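Local structure of sensor protein (Bacteroides thetaiotaomicron, 2X7X) at residues D109-N119 with P142-A153; L66-T77 with I88-S99. The protein binds beta-D-fructose through this periplasmic domain of a hybrid two-component sensor, which probably passes the signal on as a histidine kinase. All blocks are in the same frame, centred on the assembly; numbering follows the deposited sequence.

Overall arrangement
The two contacts border the bound fructose from the two lobes of a periplasmic binding protein fold, their centres about 20 Å apart. Contact 2 comes first along the chain and closes before contact 1 opens. It belongs to the parallel sheet that includes strands 65-68 and 90-93, whereas contact 1 pairs helices 110-124 and 141-155, which pack with the sheet containing strands 128-135 and 241-244. Where they meet, Glu145 OE2 and Lys96 NZ form a salt bridge of 3.0 Å, and Pro142 packs on Asp94 and Arg95. Each contact sends an arginine to the sugar, Arg146 from one and Arg95 from the other, consistent with lobes that close around their ligand.

Contact 1. Residues D109-N119 with P142-A153; sequences DNYEIGRSVGN and PAMERHQGFMAA. With FRU (beta-D-fructofuranose), chain E.
Asn110 OD1 is gripped twice by Arg146, whose NE at 2.8 Å and NH2 at 2.9 Å approach side-on. The NH2 bond lies in the carbonyl plane, while NE comes in tilted; amide and guanidinium planes stand 43° apart. Arg146 NH1 and NH2 both reach O4 of the fructose, NH1 at 3.0 Å, so Asn110 acts as a second-shell residue that fixes the rotation of a sugar-binding arginine. ND2 holds the amide's other end, donating to the Tyr245 hydroxyl and to a water that also bonds Glu145 OE1, while Glu145 OE2 makes a salt bridge with Lys96.

The helices cross at -43° with axes only 6.3 Å apart, an approach made possible by Gly114 and Gly149, which place no side chain between the backbones. Tyr111, with CG anti to its N (chi1 -175°), lays its ring over Gly149, whose CA sits 3.6 Å from the ring centroid in a CH-pi contact. The ring is a knob among Glu145, Gln148, Gly149 and Ala152. Small Ala153 fits its CB 3.4 Å from Arg115 O. Beyond the pair, Phe150 rests on strand 128-135, His147 and Met151 touch strand 159-167, and Ile113 and Val117 meet Phe243 of strand 241-244.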
loop_
_atom_site.group_PDB
_atom_site.type_symbol
_atom_site.label_atom_id
_atom_site.label_comp_id
_atom_site.label_asym_id
_atom_site.label_seq_id
_atom_site.Cartn_x
_atom_site.Cartn_y
_atom_site.Cartn_z
ATOM N N ASP A 109 11.684 15.308 -6.054
ATOM C CA ASP A 109 12.983 15.968 -5.824
ATOM C C ASP A 109 14.139 14.971 -5.691
ATOM O O ASP A 109 14.290 14.298 -4.664
ATOM C CB ASP A 109 12.944 16.897 -4.611
ATOM C CG ASP A 109 14.168 17.801 -4.527
ATOM O OD1 ASP A 109 14.112 18.791 -3.771
ATOM O OD2 ASP A 109 15.180 17.548 -5.220
ATOM N N ASN A 110 14.969 14.904 -6.723
ATOM C CA ASN A 110 16.049 13.932 -6.740
ATOM C C ASN A 110 17.151 14.251 -5.751
ATOM O O ASN A 110 17.821 13.344 -5.255
ATOM C CB ASN A 110 16.570 13.705 -8.170
ATOM C CG ASN A 110 15.613 12.852 -9.002
ATOM O OD1 ASN A 110 15.569 11.637 -8.859
ATOM N ND2 ASN A 110 14.823 13.492 -9.838
ATOM N N TYR A 111 17.327 15.535 -5.445
ATOM C CA TYR A 111 18.362 15.958 -4.510
ATOM C C TYR A 111 17.997 15.451 -3.116
ATOM O O TYR A 111 18.824 14.864 -2.414
ATOM C CB TYR A 111 18.498 17.474 -4.519
ATOM C CG TYR A 111 19.627 18.036 -3.680
ATOM C CD1 TYR A 111 19.461 18.282 -2.317
ATOM C CD2 TYR A 111 20.857 18.347 -4.254
ATOM C CE1 TYR A 111 20.501 18.809 -1.547
ATOM C CE2 TYR A 111 21.896 18.878 -3.485
ATOM C CZ TYR A 111 21.703 19.106 -2.139
ATOM O OH TYR A 111 22.726 19.637 -1.391
ATOM N N GLU A 112 16.744 15.661 -2.738
ATOM C CA GLU A 112 16.240 15.211 -1.456
ATOM C C GLU A 112 16.275 13.697 -1.301
ATOM O O GLU A 112 16.516 13.189 -0.210
ATOM C CB GLU A 112 14.831 15.746 -1.226
ATOM C CG GLU A 112 14.842 17.168 -0.683
ATOM C CD GLU A 112 15.690 17.308 0.582
ATOM O OE1 GLU A 112 16.457 18.295 0.661
ATOM O OE2 GLU A 112 15.603 16.419 1.478
ATOM N N ILE A 113 16.034 12.981 -2.394
ATOM C CA ILE A 113 16.172 11.520 -2.395
ATOM C C ILE A 113 17.617 11.108 -2.089
ATOM O O ILE A 113 17.844 10.238 -1.259
ATOM C CB ILE A 113 15.634 10.882 -3.695
ATOM C CG1 ILE A 113 14.124 11.014 -3.720
ATOM C CG2 ILE A 113 15.997 9.418 -3.770
ATOM C CD1 ILE A 113 13.509 10.761 -5.052
ATOM N N GLY A 114 18.575 11.772 -2.724
ATOM C CA GLY A 114 19.980 11.505 -2.481
ATOM C C GLY A 114 20.291 11.741 -1.021
ATOM O O GLY A 114 20.914 10.900 -0.348
ATOM N N ARG A 115 19.832 12.887 -0.530
ATOM C CA ARG A 115 20.004 13.269 0.859
ATOM C C ARG A 115 19.472 12.178 1.768
ATOM O O ARG A 115 20.194 11.702 2.645
ATOM C CB ARG A 115 19.274 14.564 1.106
ATOM C CG ARG A 115 19.733 15.329 2.309
ATOM C CD ARG A 115 18.552 16.126 2.868
ATOM N NE ARG A 115 19.005 17.188 3.744
ATOM C CZ ARG A 115 19.717 18.231 3.327
ATOM N NH1 ARG A 115 20.094 19.172 4.192
ATOM N NH2 ARG A 115 20.041 18.332 2.038
ATOM N N SER A 116 18.224 11.764 1.537
ATOM C CA SER A 116 17.619 10.642 2.249
ATOM C C SER A 116 18.439 9.348 2.181
ATOM O O SER A 116 18.522 8.610 3.171
ATOM C CB SER A 116 16.242 10.350 1.687
ATOM O OG SER A 116 15.355 11.385 1.963
ATOM N N VAL A 117 19.010 9.053 1.015
ATOM C CA VAL A 117 19.811 7.858 0.851
ATOM C C VAL A 117 21.053 7.958 1.720
ATOM O O VAL A 117 21.392 7.021 2.425
ATOM C CB VAL A 117 20.210 7.638 -0.609
ATOM C CG1 VAL A 117 21.402 6.713 -0.705
ATOM C CG2 VAL A 117 19.067 7.078 -1.366
ATOM N N GLY A 118 21.743 9.093 1.665
ATOM C CA GLY A 118 22.915 9.304 2.510
ATOM C C GLY A 118 22.591 9.201 3.993
ATOM O O GLY A 118 23.356 8.587 4.744
ATOM N N ASN A 119 21.460 9.782 4.417
ATOM C CA ASN A 119 21.092 9.719 5.828
ATOM C C ASN A 119 20.774 8.289 6.262
ATOM O O ASN A 119 21.177 7.871 7.339
ATOM C CB ASN A 119 19.943 10.675 6.200
ATOM C CG ASN A 119 20.384 12.157 6.296
ATOM O OD1 ASN A 119 21.554 12.477 6.529
ATOM N ND2 ASN A 119 19.428 13.058 6.088
ATOM N N PRO A 142 18.552 13.522 -12.852
ATOM C CA PRO A 142 18.435 12.738 -11.628
ATOM C C PRO A 142 19.780 12.180 -11.153
ATOM O O PRO A 142 20.063 12.260 -9.970
ATOM C CB PRO A 142 17.432 11.646 -11.998
ATOM C CG PRO A 142 16.639 12.244 -13.102
ATOM C CD PRO A 142 17.630 13.033 -13.893
ATOM N N ALA A 143 20.628 11.676 -12.049
ATOM C CA ALA A 143 21.959 11.192 -11.613
ATOM C C ALA A 143 22.781 12.289 -10.912
ATOM O O ALA A 143 23.410 12.033 -9.883
ATOM C CB ALA A 143 22.748 10.605 -12.769
ATOM N N MET A 144 22.773 13.493 -11.478
ATOM C CA MET A 144 23.466 14.635 -10.905
ATOM C C MET A 144 23.004 14.883 -9.471
ATOM O O MET A 144 23.818 14.906 -8.539
ATOM C CB MET A 144 23.198 15.899 -11.732
ATOM C CG MET A 144 23.985 16.020 -13.030
ATOM S SD MET A 144 23.349 17.345 -14.116
ATOM C CE MET A 144 24.303 16.934 -15.578
ATOM N N GLU A 145 21.690 15.077 -9.314
ATOM C CA GLU A 145 21.099 15.413 -8.031
ATOM C C GLU A 145 21.190 14.248 -7.046
ATOM O O GLU A 145 21.603 14.448 -5.897
ATOM C CB GLU A 145 19.671 15.918 -8.203
ATOM C CG GLU A 145 19.614 17.306 -8.788
ATOM C CD GLU A 145 18.261 17.678 -9.377
ATOM O OE1 GLU A 145 17.207 17.209 -8.868
ATOM O OE2 GLU A 145 18.259 18.459 -10.364
ATOM N N ARG A 146 20.857 13.033 -7.476
ATOM C CA ARG A 146 21.068 11.871 -6.614
ATOM C C ARG A 146 22.479 11.826 -6.023
ATOM O O ARG A 146 22.674 11.352 -4.905
ATOM C CB ARG A 146 20.705 10.565 -7.322
ATOM C CG ARG A 146 19.205 10.327 -7.332
ATOM C CD ARG A 146 18.765 9.334 -8.391
ATOM N NE ARG A 146 17.342 9.478 -8.668
ATOM C CZ ARG A 146 16.593 8.604 -9.347
ATOM N NH1 ARG A 146 17.124 7.474 -9.819
ATOM N NH2 ARG A 146 15.302 8.879 -9.570
ATOM N N HIS A 147 23.458 12.348 -6.749
ATOM C CA HIS A 147 24.820 12.375 -6.223
ATOM C C HIS A 147 25.040 13.552 -5.282
ATOM O O HIS A 147 25.606 13.377 -4.204
ATOM C CB HIS A 147 25.853 12.354 -7.345
ATOM C CG HIS A 147 27.260 12.565 -6.881
ATOM N ND1 HIS A 147 28.013 11.563 -6.307
ATOM C CD2 HIS A 147 28.057 13.661 -6.922
ATOM C CE1 HIS A 147 29.209 12.036 -6.006
ATOM N NE2 HIS A 147 29.261 13.306 -6.369
ATOM N N GLN A 148 24.563 14.733 -5.673
ATOM C CA GLN A 148 24.796 15.962 -4.908
ATOM C C GLN A 148 24.176 15.867 -3.510
ATOM O O GLN A 148 24.814 16.219 -2.508
ATOM C CB GLN A 148 24.222 17.176 -5.638
ATOM C CG GLN A 148 25.012 17.658 -6.825
ATOM C CD GLN A 148 24.166 18.489 -7.819
ATOM O OE1 GLN A 148 24.526 18.615 -8.992
ATOM N NE2 GLN A 148 23.037 19.050 -7.351
ATOM N N GLY A 149 22.933 15.384 -3.466
ATOM C CA GLY A 149 22.151 15.306 -2.238
ATOM C C GLY A 149 22.778 14.307 -1.307
ATOM O O GLY A 149 22.826 14.512 -0.100
ATOM N N PHE A 150 23.286 13.233 -1.885
ATOM C CA PHE A 150 23.953 12.202 -1.121
ATOM C C PHE A 150 25.268 12.703 -0.536
ATOM O O PHE A 150 25.605 12.358 0.595
ATOM C CB PHE A 150 24.188 10.995 -2.020
ATOM C CG PHE A 150 25.214 10.045 -1.510
ATOM C CD1 PHE A 150 24.929 9.204 -0.449
ATOM C CD2 PHE A 150 26.460 9.983 -2.108
ATOM C CE1 PHE A 150 25.868 8.313 0.009
ATOM C CE2 PHE A 150 27.420 9.101 -1.647
ATOM C CZ PHE A 150 27.126 8.263 -0.589
ATOM N N MET A 151 26.011 13.492 -1.316
ATOM C CA MET A 151 27.246 14.104 -0.819
ATOM C C MET A 151 26.952 15.126 0.278
ATOM O O MET A 151 27.708 15.237 1.253
ATOM C CB MET A 151 28.063 14.755 -1.938
ATOM C CG MET A 151 28.690 13.762 -2.933
ATOM S SD MET A 151 29.588 12.363 -2.199
ATOM C CE MET A 151 31.260 12.997 -2.093
ATOM N N ALA A 152 25.840 15.845 0.141
ATOM C CA ALA A 152 25.488 16.853 1.138
ATOM C C ALA A 152 25.243 16.195 2.499
ATOM O O ALA A 152 25.736 16.667 3.526
ATOM C CB ALA A 152 24.272 17.672 0.692
ATOM N N ALA A 153 24.493 15.097 2.480
ATOM C CA ALA A 153 24.148 14.350 3.676
ATOM C C ALA A 153 25.372 13.773 4.357
ATOM O O ALA A 153 25.549 13.953 5.556
ATOM C CB ALA A 153 23.155 13.232 3.348
HETATM C C1 FRU E . 13.434 4.889 -15.598
HETATM C C2 FRU E . 14.643 5.309 -14.782
HETATM C C3 FRU E . 14.462 5.020 -13.294
HETATM C C4 FRU E . 15.110 6.231 -12.652
HETATM C C5 FRU E . 14.668 7.336 -13.602
HETATM C C6 FRU E . 15.539 8.591 -13.593
HETATM O O1 FRU E . 13.781 4.843 -16.980
HETATM O O2 FRU E . 15.802 4.667 -15.324
HETATM O O3 FRU E . 15.037 3.767 -12.893
HETATM O O4 FRU E . 14.686 6.439 -11.301
HETATM O O5 FRU E . 14.787 6.720 -14.888
HETATM O O6 FRU E . 14.941 9.596 -14.436
HETATM O O HOH W 1 14.908 16.677 -9.702
HETATM O O HOH W 2 23.419 14.539 7.260
#

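Contact 2. Residues L66-T77 with I88-S99. With FRU (beta-D-fructofuranose), chain E.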
loop_
_atom_site.group_PDB
_atom_site.type_symbol
_atom_site.label_atom_id
_atom_site.label_comp_id
_atom_site.label_asym_id
_atom_site.label_seq_id
_atom_site.Cartn_x
_atom_site.Cartn_y
_atom_site.Cartn_z
ATOM N N LEU A 66 3.229 18.644 -25.690
ATOM C CA LEU A 66 4.380 17.751 -25.636
ATOM C C LEU A 66 4.800 17.430 -24.202
ATOM O O LEU A 66 5.058 18.328 -23.402
ATOM C CB LEU A 66 5.549 18.347 -26.420
ATOM C CG LEU A 66 6.751 17.424 -26.615
ATOM C CD1 LEU A 66 7.306 17.546 -28.023
ATOM C CD2 LEU A 66 7.828 17.701 -25.573
ATOM N N ILE A 67 4.853 16.137 -23.897
ATOM C CA ILE A 67 5.388 15.643 -22.631
ATOM C C ILE A 67 6.735 14.985 -22.900
ATOM O O ILE A 67 6.823 14.014 -23.654
ATOM C CB ILE A 67 4.426 14.638 -21.935
ATOM C CG1 ILE A 67 3.131 15.322 -21.506
ATOM C CG2 ILE A 67 5.071 14.036 -20.693
ATOM C CD1 ILE A 67 1.992 14.350 -21.298
ATOM N N ILE A 68 7.783 15.522 -22.285
ATOM C CA ILE A 68 9.128 14.976 -22.468
ATOM C C ILE A 68 9.882 14.739 -21.158
ATOM O O ILE A 68 9.785 15.520 -20.204
ATOM C CB ILE A 68 10.003 15.857 -23.433
ATOM C CG1 ILE A 68 11.361 15.199 -23.683
ATOM C CG2 ILE A 68 10.196 17.250 -22.876
ATOM C CD1 ILE A 68 12.246 15.922 -24.649
ATOM N N SER A 69 10.644 13.652 -21.144
ATOM C CA SER A 69 11.634 13.386 -20.114
ATOM C C SER A 69 13.035 13.433 -20.740
ATOM O O SER A 69 13.452 12.488 -21.414
ATOM C CB SER A 69 11.355 12.033 -19.455
ATOM O OG SER A 69 12.529 11.532 -18.833
ATOM N N ALA A 70 13.757 14.530 -20.499
ATOM C CA ALA A 70 15.026 14.832 -21.195
ATOM C C ALA A 70 16.212 13.916 -20.854
ATOM O O ALA A 70 16.777 14.002 -19.764
ATOM C CB ALA A 70 15.400 16.296 -20.974
ATOM N N ASN A 71 16.601 13.075 -21.815
ATOM C CA ASN A 71 17.631 12.032 -21.628
ATOM C C ASN A 71 18.892 12.498 -20.918
ATOM O O ASN A 71 19.349 11.863 -19.970
ATOM C CB ASN A 71 18.005 11.394 -22.964
ATOM C CG ASN A 71 18.967 10.232 -22.807
ATOM O OD1 ASN A 71 18.625 9.213 -22.225
ATOM N ND2 ASN A 71 20.166 10.375 -23.343
ATOM N N GLU A 72 19.464 13.586 -21.414
ATOM C CA GLU A 72 20.530 14.288 -20.737
ATOM C C GLU A 72 20.136 15.744 -20.813
ATOM O O GLU A 72 19.441 16.132 -21.743
ATOM C CB GLU A 72 21.872 14.050 -21.420
ATOM C CG GLU A 72 22.223 12.582 -21.544
ATOM C CD GLU A 72 23.686 12.331 -21.818
ATOM O OE1 GLU A 72 23.995 11.690 -22.843
ATOM O OE2 GLU A 72 24.533 12.765 -21.007
ATOM N N ALA A 73 20.569 16.540 -19.840
ATOM C CA ALA A 73 20.109 17.926 -19.701
ATOM C C ALA A 73 20.598 18.862 -20.802
ATOM O O ALA A 73 19.795 19.528 -21.462
ATOM C CB ALA A 73 20.490 18.479 -18.332
ATOM N N ALA A 74 21.911 18.904 -20.987
ATOM C CA ALA A 74 22.542 19.797 -21.950
ATOM C C ALA A 74 22.116 19.568 -23.417
ATOM O O ALA A 74 21.612 20.500 -24.055
ATOM C CB ALA A 74 24.081 19.747 -21.803
ATOM N N PRO A 75 22.303 18.333 -23.952
ATOM C CA PRO A 75 22.014 18.108 -25.365
ATOM C C PRO A 75 20.557 18.317 -25.726
ATOM O O PRO A 75 20.265 18.698 -26.853
ATOM C CB PRO A 75 22.397 16.644 -25.572
ATOM C CG PRO A 75 23.374 16.352 -24.479
ATOM C CD PRO A 75 22.836 17.114 -23.314
ATOM N N MET A 76 19.648 18.097 -24.789
ATOM C CA MET A 76 18.237 18.218 -25.116
ATOM C C MET A 76 17.677 19.632 -24.955
ATOM O O MET A 76 16.576 19.927 -25.437
ATOM C CB MET A 76 17.410 17.221 -24.303
ATOM C CG MET A 76 16.375 16.470 -25.142
ATOM S SD MET A 76 17.121 15.562 -26.537
ATOM C CE MET A 76 18.416 14.671 -25.703
ATOM N N THR A 77 18.426 20.503 -24.286
ATOM C CA THR A 77 17.965 21.873 -24.041
ATOM C C THR A 77 17.597 22.608 -25.342
ATOM O O THR A 77 16.463 23.053 -25.482
ATOM C CB THR A 77 18.960 22.686 -23.160
ATOM O OG1 THR A 77 19.028 22.097 -21.857
ATOM C CG2 THR A 77 18.512 24.146 -23.019
ATOM N N ILE A 88 4.395 25.494 -29.122
ATOM C CA ILE A 88 3.859 24.245 -28.527
ATOM C C ILE A 88 4.103 24.155 -27.009
ATOM O O ILE A 88 5.231 24.313 -26.559
ATOM C CB ILE A 88 4.434 22.976 -29.202
ATOM C CG1 ILE A 88 4.033 22.912 -30.681
ATOM C CG2 ILE A 88 3.925 21.723 -28.500
ATOM C CD1 ILE A 88 4.808 21.871 -31.499
ATOM N N PRO A 89 3.045 23.894 -26.214
ATOM C CA PRO A 89 3.256 23.803 -24.763
ATOM C C PRO A 89 3.983 22.510 -24.350
ATOM O O PRO A 89 3.597 21.417 -24.772
ATOM C CB PRO A 89 1.828 23.861 -24.194
ATOM C CG PRO A 89 0.979 23.303 -25.255
ATOM C CD PRO A 89 1.635 23.649 -26.577
ATOM N N VAL A 90 5.024 22.659 -23.532
ATOM C CA VAL A 90 5.923 21.553 -23.158
ATOM C C VAL A 90 5.843 21.221 -21.666
ATOM O O VAL A 90 5.992 22.106 -20.808
ATOM C CB VAL A 90 7.410 21.877 -23.488
ATOM C CG1 VAL A 90 8.333 20.726 -23.044
ATOM C CG2 VAL A 90 7.597 22.213 -24.982
ATOM N N ILE A 91 5.603 19.950 -21.353
ATOM C CA ILE A 91 5.680 19.496 -19.962
ATOM C C ILE A 91 6.923 18.640 -19.755
ATOM O O ILE A 91 7.115 17.603 -20.430
ATOM C CB ILE A 91 4.442 18.707 -19.492
ATOM C CG1 ILE A 91 3.190 19.587 -19.509
ATOM C CG2 ILE A 91 4.675 18.180 -18.084
ATOM C CD1 ILE A 91 1.899 18.845 -19.204
ATOM N N LEU A 92 7.759 19.094 -18.821
ATOM C CA LEU A 92 8.908 18.326 -18.399
ATOM C C LEU A 92 8.506 17.398 -17.269
ATOM O O LEU A 92 7.945 17.841 -16.255
ATOM C CB LEU A 92 10.050 19.244 -17.951
ATOM C CG LEU A 92 10.605 20.274 -18.944
ATOM C CD1 LEU A 92 11.674 21.060 -18.258
ATOM C CD2 LEU A 92 11.151 19.640 -20.216
ATOM N N VAL A 93 8.785 16.110 -17.458
ATOM C CA VAL A 93 8.591 15.114 -16.410
ATOM C C VAL A 93 9.918 14.513 -15.960
ATOM O O VAL A 93 10.769 14.174 -16.801
ATOM C CB VAL A 93 7.664 13.953 -16.862
ATOM C CG1 VAL A 93 7.367 13.052 -15.684
ATOM C CG2 VAL A 93 6.369 14.490 -17.381
ATOM N N ASP A 94 10.077 14.369 -14.640
ATOM C CA ASP A 94 11.145 13.540 -14.052
ATOM C C ASP A 94 12.557 14.099 -14.315
ATOM O O ASP A 94 13.220 14.543 -13.384
ATOM C CB ASP A 94 10.952 12.050 -14.459
ATOM C CG ASP A 94 12.253 11.292 -14.633
ATOM O OD1 ASP A 94 13.075 11.249 -13.696
ATOM O OD2 ASP A 94 12.455 10.699 -15.712
ATOM N N ARG A 95 13.015 14.092 -15.560
ATOM C CA ARG A 95 14.292 14.712 -15.891
ATOM C C ARG A 95 14.082 16.141 -16.365
ATOM O O ARG A 95 13.012 16.472 -16.863
ATOM C CB ARG A 95 15.020 13.905 -16.942
ATOM C CG ARG A 95 15.115 12.473 -16.565
ATOM C CD ARG A 95 16.198 11.754 -17.313
ATOM N NE ARG A 95 16.172 10.344 -16.940
ATOM C CZ ARG A 95 16.853 9.389 -17.553
ATOM N NH1 ARG A 95 17.642 9.657 -18.595
ATOM N NH2 ARG A 95 16.728 8.155 -17.120
ATOM N N LYS A 96 15.097 16.982 -16.183
ATOM C CA LYS A 96 15.001 18.421 -16.470
ATOM C C LYS A 96 15.931 18.837 -17.622
ATOM O O LYS A 96 16.778 18.060 -18.073
ATOM C CB LYS A 96 15.420 19.251 -15.245
ATOM C CG LYS A 96 14.554 19.204 -13.996
ATOM C CD LYS A 96 15.419 19.718 -12.842
ATOM C CE LYS A 96 14.705 19.777 -11.519
ATOM N NZ LYS A 96 15.678 19.998 -10.394
ATOM N N ILE A 97 15.779 20.087 -18.060
ATOM C CA ILE A 97 16.721 20.723 -18.979
ATOM C C ILE A 97 17.417 21.872 -18.256
ATOM O O ILE A 97 17.268 22.026 -17.037
ATOM C CB ILE A 97 16.043 21.209 -20.282
ATOM C CG1 ILE A 97 14.898 22.177 -19.982
ATOM C CG2 ILE A 97 15.559 20.024 -21.108
ATOM C CD1 ILE A 97 14.375 22.917 -21.197
ATOM N N LEU A 98 18.170 22.681 -18.997
ATOM C CA LEU A 98 18.999 23.714 -18.388
ATOM C C LEU A 98 18.518 25.145 -18.624
ATOM O O LEU A 98 19.290 26.091 -18.499
ATOM C CB LEU A 98 20.459 23.542 -18.824
ATOM C CG LEU A 98 21.085 22.191 -18.460
ATOM C CD1 LEU A 98 22.524 22.125 -18.921
ATOM C CD2 LEU A 98 20.959 21.889 -16.950
ATOM N N SER A 99 17.243 25.304 -18.950
ATOM C CA SER A 99 16.650 26.625 -19.081
ATOM C C SER A 99 15.196 26.565 -18.667
ATOM O O SER A 99 14.699 25.504 -18.291
ATOM C CB SER A 99 16.764 27.141 -20.509
ATOM O OG SER A 99 15.966 26.360 -21.370
HETATM C C1 FRU E . 13.434 4.889 -15.598
HETATM C C2 FRU E . 14.643 5.309 -14.782
HETATM C C3 FRU E . 14.462 5.020 -13.294
HETATM C C4 FRU E . 15.110 6.231 -12.652
HETATM C C5 FRU E . 14.668 7.336 -13.602
HETATM C C6 FRU E . 15.539 8.591 -13.593
HETATM O O1 FRU E . 13.781 4.843 -16.980
HETATM O O2 FRU E . 15.802 4.667 -15.324
HETATM O O3 FRU E . 15.037 3.767 -12.893
HETATM O O4 FRU E . 14.686 6.439 -11.301
HETATM O O5 FRU E . 14.787 6.720 -14.888
HETATM O O6 FRU E . 14.941 9.596 -14.436
HETATM O O HOH W 3 12.295 16.571 -19.360
HETATM O O HOH W 4 18.104 15.418 -17.750
#
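A beta-alpha-beta unit, strand 65-68, helix 73-85 and strand 90-93, carries this contact and delivers two sugar-binding residues from its end. The strands run parallel, with backbone bonds from Leu66 N to Pro89 O, Ile91 N to Leu66 O (2.7 Å), Ile68 N to Ile91 O and Val93 N to Ile68 O. Branched aliphatic residues suit these buried strands: Ile68 CG2 lies 3.7 Å from Leu92 CD2 and touches Val90 CG1, while on the other face Ile67 CG2 meets Val93 CG2 and Ile91 packs against helix 249-260.

Past the strand ends, as in other periplasmic binding proteins, the loops form the ligand site. Asp94 OD1 accepts from fructose O6 at 2.6 Å and bonds Tyr245; its OD2 takes the Ser69 hydroxyl and a salt bridge from Arg20. Arg95, extended from CG to NE, gives NE to fructose O6 at 2.9 Å and NH2 to O5, and its NH1 meets a lone pair of Asn71 O at 3.1 Å, in the carbonyl plane. An arginine suits this place because one flat group serves both sugar and backbone; a leucine here would probably leave O5 and Asn71 O without these donors and weaken the hold on fructose O6. Beyond the last strand bond, a water joins Ile68 O, Ala70 N and Arg95 O. At the helix, Thr77 OG1 donates to Ala73 O and accepts from Leu98 N at 3.0 Å, its hydroxyl turned beside its own N (chi1 -65°), while Leu98 CD2 packs 3.7 Å from Ala73 CB.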